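Local coordinates for protein MATE family efflux transporter (Vibrio cholerae, PDB 6IDP) that probably exports drugs and other toxic compounds from the cell, coupling their efflux across the membrane to the inward flow of protons, at residues A[315-320]-A[363-368]; A[357-362]-A[413-418]. One frame throughout, in Å; residues are numbered along the deposited sequence.

Contact 1. Residues A[315-320]-A[363-368]; sequences QFVLGF and LGICML. With OLC ((2R)-2,3-dihydroxypropyl (9Z)-octadec-9-enoate), chain P.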
loop_
_atom_site.group_PDB
_atom_site.type_symbol
_atom_site.label_atom_id
_atom_site.label_comp_id
_atom_site.label_asym_id
_atom_site.label_seq_id
_atom_site.Cartn_x
_atom_site.Cartn_y
_atom_site.Cartn_z
ATOM N N GLN A 315 0.834 -2.351 -20.638
ATOM C CA GLN A 315 1.735 -1.726 -21.600
ATOM C C GLN A 315 2.476 -0.553 -20.975
ATOM O O GLN A 315 3.689 -0.418 -21.146
ATOM C CB GLN A 315 0.973 -1.256 -22.837
ATOM C CG GLN A 315 0.508 -2.379 -23.741
ATOM C CD GLN A 315 -0.416 -1.890 -24.837
ATOM O OE1 GLN A 315 -0.306 -0.753 -25.296
ATOM N NE2 GLN A 315 -1.339 -2.746 -25.257
ATOM N N PHE A 316 1.748 0.293 -20.254
ATOM C CA PHE A 316 2.370 1.432 -19.597
ATOM C C PHE A 316 3.422 0.974 -18.591
ATOM O O PHE A 316 4.550 1.457 -18.609
ATOM C CB PHE A 316 1.328 2.308 -18.895
ATOM C CG PHE A 316 1.931 3.362 -18.008
ATOM C CD1 PHE A 316 2.415 4.546 -18.542
ATOM C CD2 PHE A 316 2.029 3.162 -16.642
ATOM C CE1 PHE A 316 2.980 5.513 -17.726
ATOM C CE2 PHE A 316 2.596 4.128 -15.818
ATOM C CZ PHE A 316 3.070 5.303 -16.363
ATOM N N VAL A 317 3.044 0.040 -17.722
ATOM C CA VAL A 317 3.935 -0.445 -16.674
ATOM C C VAL A 317 5.242 -1.000 -17.237
ATOM O O VAL A 317 6.324 -0.642 -16.774
ATOM C CB VAL A 317 3.250 -1.528 -15.820
ATOM C CG1 VAL A 317 4.266 -2.229 -14.930
ATOM C CG2 VAL A 317 2.138 -0.912 -14.985
ATOM N N LEU A 318 5.139 -1.862 -18.244
ATOM C CA LEU A 318 6.319 -2.434 -18.882
ATOM C C LEU A 318 7.196 -1.359 -19.520
ATOM O O LEU A 318 8.412 -1.355 -19.338
ATOM C CB LEU A 318 5.907 -3.464 -19.934
ATOM C CG LEU A 318 5.296 -4.733 -19.345
ATOM C CD1 LEU A 318 4.907 -5.708 -20.442
ATOM C CD2 LEU A 318 6.278 -5.366 -18.374
ATOM N N GLY A 319 6.574 -0.449 -20.261
ATOM C CA GLY A 319 7.305 0.615 -20.923
ATOM C C GLY A 319 7.933 1.604 -19.955
ATOM O O GLY A 319 9.103 1.957 -20.083
ATOM N N PHE A 320 7.147 2.042 -18.979
ATOM C CA PHE A 320 7.573 3.054 -18.019
ATOM C C PHE A 320 8.719 2.560 -17.131
ATOM O O PHE A 320 9.694 3.281 -16.908
ATOM C CB PHE A 320 6.374 3.485 -17.168
ATOM C CG PHE A 320 6.656 4.621 -16.230
ATOM C CD1 PHE A 320 6.896 5.899 -16.712
ATOM C CD2 PHE A 320 6.639 4.418 -14.860
ATOM C CE1 PHE A 320 7.141 6.949 -15.840
ATOM C CE2 PHE A 320 6.880 5.461 -13.984
ATOM C CZ PHE A 320 7.133 6.728 -14.473
ATOM N N LEU A 363 7.607 -7.011 -11.897
ATOM C CA LEU A 363 7.065 -6.953 -10.545
ATOM C C LEU A 363 5.816 -6.083 -10.528
ATOM O O LEU A 363 4.831 -6.403 -9.861
ATOM C CB LEU A 363 8.105 -6.418 -9.557
ATOM C CG LEU A 363 7.680 -6.301 -8.091
ATOM C CD1 LEU A 363 7.170 -7.632 -7.558
ATOM C CD2 LEU A 363 8.835 -5.791 -7.232
ATOM N N GLY A 364 5.868 -4.980 -11.269
ATOM C CA GLY A 364 4.723 -4.103 -11.423
ATOM C C GLY A 364 3.524 -4.823 -12.016
ATOM O O GLY A 364 2.387 -4.562 -11.623
ATOM N N ILE A 365 3.777 -5.726 -12.962
ATOM C CA ILE A 365 2.715 -6.537 -13.554
ATOM C C ILE A 365 2.064 -7.411 -12.485
ATOM O O ILE A 365 0.838 -7.529 -12.422
ATOM C CB ILE A 365 3.242 -7.434 -14.692
ATOM C CG1 ILE A 365 3.667 -6.586 -15.896
ATOM C CG2 ILE A 365 2.183 -8.454 -15.108
ATOM C CD1 ILE A 365 2.527 -5.790 -16.521
ATOM N N CYS A 366 2.901 -8.009 -11.644
ATOM C CA CYS A 366 2.437 -8.850 -10.548
ATOM C C CYS A 366 1.558 -8.056 -9.583
ATOM O O CYS A 366 0.503 -8.532 -9.155
ATOM C CB CYS A 366 3.627 -9.460 -9.806
ATOM S SG CYS A 366 3.175 -10.694 -8.572
ATOM N N MET A 367 1.997 -6.846 -9.252
ATOM C CA MET A 367 1.214 -5.942 -8.416
ATOM C C MET A 367 -0.117 -5.610 -9.079
ATOM O O MET A 367 -1.157 -5.561 -8.426
ATOM C CB MET A 367 1.989 -4.654 -8.142
ATOM C CG MET A 367 3.265 -4.849 -7.338
ATOM S SD MET A 367 4.338 -3.393 -7.368
ATOM C CE MET A 367 3.258 -2.154 -6.661
ATOM N N LEU A 368 -0.066 -5.382 -10.386
ATOM C CA LEU A 368 -1.238 -5.007 -11.163
ATOM C C LEU A 368 -2.257 -6.139 -11.198
ATOM O O LEU A 368 -3.452 -5.922 -11.006
ATOM C CB LEU A 368 -0.826 -4.626 -12.586
ATOM C CG LEU A 368 -1.440 -3.373 -13.207
ATOM C CD1 LEU A 368 -1.110 -2.144 -12.377
ATOM C CD2 LEU A 368 -0.941 -3.206 -14.633
HETATM C C18 OLC P . 0.463 9.008 -13.935
HETATM C C10 OLC P . -0.977 6.391 -20.691
HETATM C C9 OLC P . -1.055 7.157 -21.802
HETATM C C17 OLC P . 1.189 8.088 -14.894
HETATM C C11 OLC P . -2.177 6.222 -19.782
HETATM C C8 OLC P . -2.343 7.864 -22.172
HETATM C C16 OLC P . 0.252 7.673 -16.010
HETATM C C12 OLC P . -1.941 5.093 -18.801
HETATM C C7 OLC P . -2.049 9.010 -23.118
HETATM C C15 OLC P . -0.658 6.566 -15.528
HETATM C C13 OLC P . -0.942 5.513 -17.743
HETATM C C6 OLC P . -2.435 8.637 -24.533
HETATM C C14 OLC P . -1.652 6.227 -16.616
HETATM C C5 OLC P . -3.941 8.672 -24.679
#

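Contact 2. Residues A[357-362]-A[413-418]; sequences PISLGA and GALVGN. With OLC ((2R)-2,3-dihydroxypropyl (9Z)-octadec-9-enoate), chain F.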
loop_
_atom_site.group_PDB
_atom_site.type_symbol
_atom_site.label_atom_id
_atom_site.label_comp_id
_atom_site.label_asym_id
_atom_site.label_seq_id
_atom_site.Cartn_x
_atom_site.Cartn_y
_atom_site.Cartn_z
ATOM N N PRO A 357 16.490 -3.031 -11.069
ATOM C CA PRO A 357 15.448 -2.180 -11.672
ATOM C C PRO A 357 14.826 -2.696 -12.972
ATOM O O PRO A 357 13.659 -2.402 -13.236
ATOM C CB PRO A 357 16.191 -0.868 -11.939
ATOM C CG PRO A 357 17.229 -0.820 -10.889
ATOM C CD PRO A 357 17.694 -2.241 -10.740
ATOM N N ILE A 358 15.580 -3.448 -13.765
ATOM C CA ILE A 358 15.068 -3.948 -15.036
ATOM C C ILE A 358 13.967 -4.990 -14.812
ATOM O O ILE A 358 13.216 -5.324 -15.724
ATOM C CB ILE A 358 16.209 -4.550 -15.898
ATOM C CG1 ILE A 358 15.737 -4.828 -17.330
ATOM C CG2 ILE A 358 16.766 -5.802 -15.251
ATOM C CD1 ILE A 358 15.179 -3.614 -18.039
ATOM N N SER A 359 13.860 -5.481 -13.584
ATOM C CA SER A 359 12.858 -6.487 -13.248
ATOM C C SER A 359 11.599 -5.868 -12.647
ATOM O O SER A 359 10.628 -6.574 -12.381
ATOM C CB SER A 359 13.436 -7.513 -12.268
ATOM O OG SER A 359 13.548 -6.957 -10.968
ATOM N N LEU A 360 11.616 -4.556 -12.433
ATOM C CA LEU A 360 10.513 -3.888 -11.744
ATOM C C LEU A 360 9.270 -3.756 -12.631
ATOM O O LEU A 360 8.163 -3.553 -12.133
ATOM C CB LEU A 360 10.953 -2.511 -11.233
ATOM C CG LEU A 360 12.053 -2.529 -10.160
ATOM C CD1 LEU A 360 12.310 -1.135 -9.594
ATOM C CD2 LEU A 360 11.729 -3.517 -9.040
ATOM N N GLY A 361 9.453 -3.878 -13.940
ATOM C CA GLY A 361 8.328 -3.910 -14.856
ATOM C C GLY A 361 7.514 -5.166 -14.630
ATOM O O GLY A 361 6.284 -5.121 -14.542
ATOM N N ALA A 362 8.212 -6.293 -14.522
ATOM C CA ALA A 362 7.575 -7.578 -14.270
ATOM C C ALA A 362 6.947 -7.625 -12.876
ATOM O O ALA A 362 5.886 -8.216 -12.689
ATOM C CB ALA A 362 8.582 -8.702 -14.439
ATOM N N GLY A 413 19.174 -13.124 -8.105
ATOM C CA GLY A 413 18.008 -13.868 -7.664
ATOM C C GLY A 413 16.755 -13.014 -7.653
ATOM O O GLY A 413 15.692 -13.459 -8.087
ATOM N N ALA A 414 16.880 -11.783 -7.164
ATOM C CA ALA A 414 15.754 -10.856 -7.127
ATOM C C ALA A 414 15.278 -10.541 -8.540
ATOM O O ALA A 414 14.080 -10.417 -8.791
ATOM C CB ALA A 414 16.137 -9.578 -6.396
ATOM N N LEU A 415 16.230 -10.415 -9.457
ATOM C CA LEU A 415 15.928 -10.183 -10.863
ATOM C C LEU A 415 15.138 -11.347 -11.457
ATOM O O LEU A 415 14.084 -11.149 -12.060
ATOM C CB LEU A 415 17.221 -9.964 -11.652
ATOM C CG LEU A 415 17.151 -10.099 -13.175
ATOM C CD1 LEU A 415 16.254 -9.039 -13.774
ATOM C CD2 LEU A 415 18.544 -10.021 -13.772
ATOM N N VAL A 416 15.658 -12.558 -11.281
ATOM C CA VAL A 416 15.012 -13.750 -11.816
ATOM C C VAL A 416 13.648 -13.964 -11.171
ATOM O O VAL A 416 12.663 -14.236 -11.858
ATOM C CB VAL A 416 15.882 -15.002 -11.607
ATOM C CG1 VAL A 416 15.131 -16.256 -12.042
ATOM C CG2 VAL A 416 17.188 -14.866 -12.372
ATOM N N GLY A 417 13.596 -13.825 -9.850
ATOM C CA GLY A 417 12.368 -14.016 -9.103
ATOM C C GLY A 417 11.256 -13.083 -9.540
ATOM O O GLY A 417 10.116 -13.511 -9.721
ATOM N N ASN A 418 11.586 -11.806 -9.712
ATOM C CA ASN A 418 10.597 -10.814 -10.114
ATOM C C ASN A 418 10.032 -11.089 -11.502
ATOM O O ASN A 418 8.828 -10.972 -11.725
ATOM C CB ASN A 418 11.199 -9.409 -10.071
ATOM C CG ASN A 418 11.357 -8.886 -8.657
ATOM O OD1 ASN A 418 10.740 -9.396 -7.723
ATOM N ND2 ASN A 418 12.182 -7.858 -8.493
HETATM C C18 OLC F . 10.318 -3.349 -17.775
HETATM C C10 OLC F . 8.456 -2.858 -23.350
HETATM C C9 OLC F . 7.219 -2.472 -23.737
HETATM C C17 OLC F . 11.375 -4.113 -18.541
HETATM C C11 OLC F . 8.782 -4.315 -23.091
HETATM C C8 OLC F . 6.108 -3.481 -23.931
HETATM C C16 OLC F . 10.820 -5.454 -18.963
HETATM C C12 OLC F . 10.267 -4.467 -22.824
HETATM C C15 OLC F . 11.824 -6.158 -19.848
HETATM C C13 OLC F . 10.500 -5.619 -21.869
HETATM C C14 OLC F . 11.852 -5.475 -21.199
#

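Contact 1. Residues A[315-320]-A[363-368]
Val317 is the bump of this contact and Gly364 the hollow that receives it. Helices 303-330 and 360-375 run antiparallel here, their short axes 9.4 Å apart and at 156° to each other, and the CA atoms of Val317 and Gly364 come within 6.4 Å. Anti to its own backbone N (chi1 168°), the methyl Val317 CG1 is laid directly on the facing backbone, where Val317 CG1 is 4.0 Å from Gly364 C and equally near Ile365 N. Glycine suits the spot because a CB there would point straight at this methyl and clash with it. The other branch, CG2, lies beside Val317's own backbone N and meets Leu368 tip to tip, Val317 CG2 being 3.9 Å from Leu368 CD2. A beta-branched residue is apt, since its two methyls serve two different parts of the partner helix. Beside this wedge, Leu318 and Ile365 both leave their helices obliquely and cross at about a right angle, with Leu318 CD2 3.8 Å from Ile365 CG1. Ile365 and Leu368, the latter about one turn further along the helix than Gly364, both border the hollow. The touching side chains are all aliphatic, so close apolar packing, rather than polar bonding, joins the surfaces. On another side of helix 303-330, the monoolein acyl chain of chain P lies over one face of the Phe316 ring, toward the rim, its C13 3.6 Å from Phe316 CD1, and CB of Phe320 lies over the opposite face. Both segments belong to the second MatE family region of the chain. The pairing is flanked by helix 281-299, whose Val283 and Met286 touch Val317, while Leu363 points away from the interface, and it and Cys366 pack on Arg389 of helix 379-435.

Contact 2. Residues A[357-362]-A[413-418]
Asn418 and Ser359 are at the heart of the meeting between 357-362 and helix 379-435. The amide ND2 of Asn418 donates to OG of Ser359 over 3.0 Å; at 172° the bond is almost straight, and the hydroxyl oxygen lies only 2° out of the amide plane. Ser359 holds OG in the crowded position between its backbone N and carbonyl carbon (chi1 74°), where it also bonds to the carbonyl O of Val356, three residues earlier. The small serine therefore links the backbone at Val356 to helix 379-435, and its CA comes 5.4 Å from that of Leu415. In this all-helical MATE transporter, the contact joins two membrane helices of the C-terminal half through a buried polar pair. Asparagine fits because its two amide ends serve different partners: OD1 accepts from Arg389 NH2 while ND2 holds the serine. Leu415 supplies the apolar flank. Its CD1 rests 3.5 Å from Ser359 CB and 3.6 Å from Ile358 CG2, with the side chains of Ile358 and Leu415 side by side and pointing the same way. Farther along, the small Ala362 lets its CB approach Asn418 O to 3.5 Å.

How the contacts relate
Helix 360-375 is common to both contacts: residues 358-362, around its N-terminal end, face helix 379-435 in contact 2, and residues 364-368 face helix 303-330 in contact 1. Their centres are 11 Å apart, and they touch directly. Val317 CG1 of contact 1 lies 3.5 Å from Gly361 O of contact 2, while Leu363 CD1 packs 4.0 Å from Asn418 OD1. The shared helix is thus held between two partners, by aliphatic packing in one contact and by a hydrogen bond with apolar flanks in the other. The side chains of Ile365 in contact 1 and Ala362 in contact 2 each lie about 4 Å from a further bound monoolein. That of chain F has C18 3.6 Å from Gly361 CA, a place where a side chain would clash with the lipid.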